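Local coordinates for protein pectate lyase 47 (Bacillus sp. TS-47, PDB 1VBL) that cleaves pectate by an eliminative, probably calcium-dependent reaction, as a thermostable secreted lyase of polysaccharide lyase family 1, at residues E91-E96 with G183-E188. Sequence-based numbering, arbitrary orientation.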
loop_
_atom_site.group_PDB
_atom_site.type_symbol
_atom_site.label_atom_id
_atom_site.label_comp_id
_atom_site.label_asym_id
_atom_site.label_seq_id
_atom_site.Cartn_x
_atom_site.Cartn_y
_atom_site.Cartn_z
ATOM N N GLU A 91 1.210 28.710 -8.846
ATOM C CA GLU A 91 2.222 29.413 -9.627
ATOM C C GLU A 91 3.217 30.134 -8.728
ATOM O O GLU A 91 4.425 30.089 -8.965
ATOM C CB GLU A 91 1.565 30.421 -10.570
ATOM C CG GLU A 91 0.925 29.796 -11.794
ATOM C CD GLU A 91 0.193 30.816 -12.644
ATOM O OE1 GLU A 91 0.801 31.855 -12.983
ATOM O OE2 GLU A 91 -0.989 30.577 -12.973
ATOM N N ALA A 92 2.704 30.796 -7.697
ATOM C CA ALA A 92 3.558 31.523 -6.765
ATOM C C ALA A 92 4.462 30.547 -6.022
ATOM O O ALA A 92 5.615 30.857 -5.725
ATOM C CB ALA A 92 2.702 32.308 -5.775
ATOM N N TYR A 93 3.935 29.364 -5.726
ATOM C CA TYR A 93 4.709 28.352 -5.023
ATOM C C TYR A 93 5.831 27.870 -5.934
ATOM O O TYR A 93 6.961 27.666 -5.491
ATOM C CB TYR A 93 3.804 27.183 -4.619
ATOM C CG TYR A 93 4.486 26.142 -3.759
ATOM C CD1 TYR A 93 5.234 25.114 -4.334
ATOM C CD2 TYR A 93 4.386 26.188 -2.367
ATOM C CE1 TYR A 93 5.864 24.155 -3.545
ATOM C CE2 TYR A 93 5.014 25.236 -1.570
ATOM C CZ TYR A 93 5.752 24.223 -2.167
ATOM O OH TYR A 93 6.384 23.285 -1.383
ATOM N N LEU A 94 5.510 27.693 -7.211
ATOM C CA LEU A 94 6.496 27.253 -8.191
ATOM C C LEU A 94 7.612 28.282 -8.340
ATOM O O LEU A 94 8.793 27.929 -8.368
ATOM C CB LEU A 94 5.824 27.024 -9.545
ATOM C CG LEU A 94 5.463 25.583 -9.923
ATOM C CD1 LEU A 94 4.878 24.849 -8.739
ATOM C CD2 LEU A 94 4.490 25.609 -11.095
ATOM N N ARG A 95 7.236 29.554 -8.430
ATOM C CA ARG A 95 8.215 30.627 -8.580
ATOM C C ARG A 95 9.091 30.782 -7.343
ATOM O O ARG A 95 10.289 31.042 -7.440
ATOM C CB ARG A 95 7.515 31.962 -8.864
ATOM C CG ARG A 95 6.873 32.068 -10.239
ATOM C CD ARG A 95 6.556 33.524 -10.579
ATOM N NE ARG A 95 5.523 34.092 -9.718
ATOM C CZ ARG A 95 4.221 33.857 -9.854
ATOM N NH1 ARG A 95 3.783 33.064 -10.823
ATOM N NH2 ARG A 95 3.357 34.411 -9.014
ATOM N N GLU A 96 8.485 30.616 -6.176
ATOM C CA GLU A 96 9.193 30.767 -4.913
ATOM C C GLU A 96 10.187 29.658 -4.570
ATOM O O GLU A 96 11.299 29.938 -4.117
ATOM C CB GLU A 96 8.180 30.887 -3.770
ATOM C CG GLU A 96 8.791 31.109 -2.388
ATOM C CD GLU A 96 9.298 32.528 -2.187
ATOM O OE1 GLU A 96 9.849 32.824 -1.102
ATOM O OE2 GLU A 96 9.139 33.352 -3.110
ATOM N N GLY A 183 16.045 16.223 -5.986
ATOM C CA GLY A 183 14.889 16.627 -5.207
ATOM C C GLY A 183 13.668 15.870 -5.694
ATOM O O GLY A 183 13.696 15.267 -6.768
ATOM N N GLU A 184 12.591 15.894 -4.917
ATOM C CA GLU A 184 11.381 15.183 -5.310
ATOM C C GLU A 184 10.127 15.768 -4.679
ATOM O O GLU A 184 10.180 16.403 -3.620
ATOM C CB GLU A 184 11.461 13.706 -4.892
ATOM C CG GLU A 184 12.594 12.881 -5.498
ATOM C CD GLU A 184 12.501 12.751 -7.007
ATOM O OE1 GLU A 184 11.373 12.786 -7.544
ATOM O OE2 GLU A 184 13.559 12.597 -7.657
ATOM N N TRP A 185 9.002 15.552 -5.349
ATOM C CA TRP A 185 7.711 15.974 -4.836
ATOM C C TRP A 185 7.258 14.747 -4.056
ATOM O O TRP A 185 7.537 13.619 -4.464
ATOM C CB TRP A 185 6.710 16.227 -5.965
ATOM C CG TRP A 185 6.957 17.472 -6.750
ATOM C CD1 TRP A 185 7.636 17.580 -7.927
ATOM C CD2 TRP A 185 6.526 18.792 -6.410
ATOM N NE1 TRP A 185 7.653 18.890 -8.345
ATOM C CE2 TRP A 185 6.980 19.656 -7.430
ATOM C CE3 TRP A 185 5.799 19.331 -5.338
ATOM C CZ2 TRP A 185 6.731 21.034 -7.413
ATOM C CZ3 TRP A 185 5.551 20.702 -5.320
ATOM C CH2 TRP A 185 6.016 21.536 -6.353
ATOM N N ASN A 186 6.578 14.954 -2.938
ATOM C CA ASN A 186 6.104 13.826 -2.154
ATOM C C ASN A 186 4.702 14.090 -1.641
ATOM O O ASN A 186 4.387 15.188 -1.170
ATOM C CB ASN A 186 7.064 13.539 -0.998
ATOM C CG ASN A 186 8.430 13.072 -1.484
ATOM O OD1 ASN A 186 8.543 12.049 -2.170
ATOM N ND2 ASN A 186 9.472 13.822 -1.138
ATOM N N SER A 187 3.856 13.073 -1.753
ATOM C CA SER A 187 2.475 13.174 -1.319
ATOM C C SER A 187 2.215 12.376 -0.054
ATOM O O SER A 187 3.021 11.541 0.346
ATOM C CB SER A 187 1.546 12.730 -2.443
ATOM O OG SER A 187 1.586 13.679 -3.492
ATOM N N GLU A 188 1.063 12.631 0.553
ATOM C CA GLU A 188 0.692 12.015 1.821
ATOM C C GLU A 188 -0.343 10.893 1.821
ATOM O O GLU A 188 -0.350 10.061 2.724
ATOM C CB GLU A 188 0.199 13.129 2.753
ATOM C CG GLU A 188 -0.536 12.667 4.001
ATOM C CD GLU A 188 0.351 12.629 5.226
ATOM O OE1 GLU A 188 -0.138 12.206 6.294
ATOM O OE2 GLU A 188 1.531 13.028 5.124
#
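Trp-185 reaches helix 90-97 with the far end of its six-membered ring, and the whole contact is apolar. Its CH2 lies 3.8 Å from CE1 of Tyr-93, and its CZ3 is 3.9 Å from that same CE1, so the CE1 corner of the phenol meets the CZ3-CH2 bond of the indole, CH2 being the ring carbon farthest from the Trp-185 backbone. The two rings approach obliquely, and the side chains run past each other in opposite directions. Leu-94, one residue further along the helix, adds a single methyl: CD1 stands 4.2 Å from CH2 of Trp-185. That indole carbon is therefore shared between two neighbouring helix residues.

The backbones stay well apart, with the CA atoms of Leu-94 and Trp-185 separated by 11.8 Å, and only 98 Å² is buried between the segments; side-chain length spans the gap. For Tyr-93 the ring extends from the helix with CG anti to the backbone N (chi1 -174°), carrying CE1 to the indole.

The polar atoms of both aromatic side chains bond to residues beyond the two segments. Tyr-93 OH hydrogen-bonds to Glu-112 OE1 on helix 110-126, whereas Trp-185 NE1 is bonded to the carbonyl O of Tyr-220. Further rings adjoin the pair: Trp-175, on the strand antiparallel to 184-186, meets Trp-185 and also touches Tyr-93, Phe-225 packs edge-to-face with the indole, and Tyr-97 meets Tyr-93.

The side chain of Trp-185 is about 14 Å from the bound calcium ion and about 10 Å from the side chain of its ligand Asp-229, which places this packing beyond the metal's coordination shell. It is an aromatic cluster joining a peripheral helix to a two-stranded antiparallel hairpin, both belonging to the excursions that decorate the parallel beta-helix of family 1 pectate lyases.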